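Local structure of lipase, class 3 (Penicillium roqueforti FM164, 6L7N) at residues G138-V143 and S167-A172. The protein probably hydrolyses the ester bonds of triacylglycerols and related lipids, as a fungal class 3 lipase of the alpha/beta-hydrolase superfamily. Numbering follows the deposited sequence.
Sequences GYELAV and SAKLYA
The carboxylate of Glu140 meets the aliphatic chain of Lys169 through OE1: Lys169 CE lies close to the carboxylate plane, 3.1 Å from OE1, whereas Lys169 CG stands to one side of that plane, 3.6 Å from OE1. The two side chains cross at about a right angle. On the same face of the sheet, the ring of Tyr171 stacks with Trp15 and Tyr194; Leu141, Val143 and Leu170 occupy the other face, where Val143 and Leu170 pack on helix 148-161. That helix links strands 140-146 and 169-173 in a beta-alpha-beta unit of the alpha/beta-hydrolase fold, and the pair illustrates how parallel neighbours are stitched. Lys169 N donates to Leu141 O at 2.9 Å within the carbonyl plane; Lys169 O receives Val143 N at 2.8 Å, tilted 26° from its plane; Tyr171 N then reaches Val143 O. Lys169 thus bonds to both residues flanking Ala142. Leu141 CD2 adds apolar packing on Ala168 CB at 3.9 Å. N-terminal to the ladder's first bond, Leu141 N donates to a water that donates to Ser167 O. The Lys169 chain bends at chi2 and chi4; its NZ, 4.2 Å from Glu140 OE1 and beyond a salt bridge, bonds instead to Ser167 O at 3.0 Å, the same oxygen that receives the water.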
loop_
_atom_site.group_PDB
_atom_site.type_symbol
_atom_site.label_atom_id
_atom_site.label_comp_id
_atom_site.label_asym_id
_atom_site.label_seq_id
_atom_site.Cartn_x
_atom_site.Cartn_y
_atom_site.Cartn_z
ATOM N N GLY A 138 -13.931 16.742 8.831
ATOM C CA GLY A 138 -14.776 16.082 7.859
ATOM C C GLY A 138 -14.022 15.248 6.847
ATOM O O GLY A 138 -14.620 14.764 5.878
ATOM N N TYR A 139 -12.724 15.061 7.044
ATOM C CA TYR A 139 -11.884 14.416 6.044
ATOM C C TYR A 139 -11.814 12.914 6.291
ATOM O O TYR A 139 -11.860 12.446 7.432
ATOM C CB TYR A 139 -10.470 15.003 6.050
ATOM C CG TYR A 139 -10.346 16.341 5.339
ATOM C CD1 TYR A 139 -11.459 17.158 5.146
ATOM C CD2 TYR A 139 -9.123 16.784 4.867
ATOM C CE1 TYR A 139 -11.348 18.377 4.499
ATOM C CE2 TYR A 139 -9.000 18.015 4.212
ATOM C CZ TYR A 139 -10.120 18.803 4.034
ATOM O OH TYR A 139 -10.001 20.022 3.385
ATOM N N GLU A 140 -11.730 12.164 5.200
ATOM C CA GLU A 140 -11.491 10.734 5.292
ATOM C C GLU A 140 -10.011 10.490 5.552
ATOM O O GLU A 140 -9.174 11.385 5.434
ATOM C CB GLU A 140 -11.949 10.029 4.013
ATOM C CG GLU A 140 -11.059 10.286 2.819
ATOM C CD GLU A 140 -11.537 9.607 1.544
ATOM O OE1 GLU A 140 -12.234 8.577 1.627
ATOM O OE2 GLU A 140 -11.214 10.112 0.450
ATOM N N LEU A 141 -9.681 9.270 5.949
ATOM C CA LEU A 141 -8.296 8.888 6.139
ATOM C C LEU A 141 -8.008 7.814 5.111
ATOM O O LEU A 141 -8.762 6.844 5.005
ATOM C CB LEU A 141 -8.015 8.371 7.558
ATOM C CG LEU A 141 -6.640 7.695 7.737
ATOM C CD1 LEU A 141 -5.477 8.668 7.562
ATOM C CD2 LEU A 141 -6.502 6.953 9.061
ATOM N N ALA A 142 -6.960 8.022 4.330
ATOM C CA ALA A 142 -6.555 7.110 3.271
ATOM C C ALA A 142 -5.131 6.676 3.574
ATOM O O ALA A 142 -4.241 7.512 3.722
ATOM C CB ALA A 142 -6.651 7.784 1.897
ATOM N N VAL A 143 -4.920 5.374 3.691
ATOM C CA VAL A 143 -3.608 4.807 3.926
ATOM C C VAL A 143 -3.203 4.110 2.642
ATOM O O VAL A 143 -3.986 3.330 2.087
ATOM C CB VAL A 143 -3.629 3.821 5.104
ATOM C CG1 VAL A 143 -2.226 3.377 5.451
ATOM C CG2 VAL A 143 -4.354 4.436 6.312
ATOM N N SER A 167 -13.275 3.848 9.529
ATOM C CA SER A 167 -13.572 4.009 8.111
ATOM C C SER A 167 -12.338 4.354 7.280
ATOM O O SER A 167 -12.477 4.844 6.156
ATOM C CB SER A 167 -14.659 5.061 7.932
ATOM O OG SER A 167 -15.853 4.608 8.537
ATOM N N ALA A 168 -11.141 4.115 7.817
ATOM C CA ALA A 168 -9.915 4.310 7.060
ATOM C C ALA A 168 -9.955 3.496 5.769
ATOM O O ALA A 168 -10.366 2.332 5.767
ATOM C CB ALA A 168 -8.706 3.890 7.907
ATOM N N LYS A 169 -9.557 4.127 4.662
ATOM C CA LYS A 169 -9.428 3.440 3.384
ATOM C C LYS A 169 -8.010 2.912 3.213
ATOM O O LYS A 169 -7.045 3.495 3.710
ATOM C CB LYS A 169 -9.778 4.366 2.214
ATOM C CG LYS A 169 -10.823 5.426 2.532
ATOM C CD LYS A 169 -12.192 4.818 2.817
ATOM C CE LYS A 169 -13.237 5.935 2.909
ATOM N NZ LYS A 169 -14.250 5.678 3.947
ATOM N N LEU A 170 -7.887 1.802 2.486
ATOM C CA LEU A 170 -6.586 1.205 2.202
ATOM C C LEU A 170 -6.430 1.052 0.697
ATOM O O LEU A 170 -7.302 0.473 0.033
ATOM C CB LEU A 170 -6.437 -0.148 2.894
ATOM C CG LEU A 170 -5.293 -1.015 2.373
ATOM C CD1 LEU A 170 -3.924 -0.441 2.758
ATOM C CD2 LEU A 170 -5.479 -2.448 2.887
ATOM N N TYR A 171 -5.348 1.615 0.155
ATOM C CA TYR A 171 -4.952 1.429 -1.244
ATOM C C TYR A 171 -3.571 0.792 -1.227
ATOM O O TYR A 171 -2.567 1.459 -0.940
ATOM C CB TYR A 171 -4.956 2.748 -2.014
ATOM C CG TYR A 171 -6.352 3.250 -2.261
ATOM C CD1 TYR A 171 -6.995 4.051 -1.327
ATOM C CD2 TYR A 171 -7.027 2.923 -3.427
ATOM C CE1 TYR A 171 -8.272 4.501 -1.547
ATOM C CE2 TYR A 171 -8.303 3.384 -3.658
ATOM C CZ TYR A 171 -8.920 4.165 -2.710
ATOM O OH TYR A 171 -10.203 4.624 -2.929
ATOM N N ALA A 172 -3.537 -0.514 -1.510
ATOM C CA ALA A 172 -2.337 -1.325 -1.346
ATOM C C ALA A 172 -1.936 -1.829 -2.727
ATOM O O ALA A 172 -2.499 -2.810 -3.222
ATOM C CB ALA A 172 -2.587 -2.469 -0.363
HETATM O O HOH W 1 -11.893 7.448 6.303
#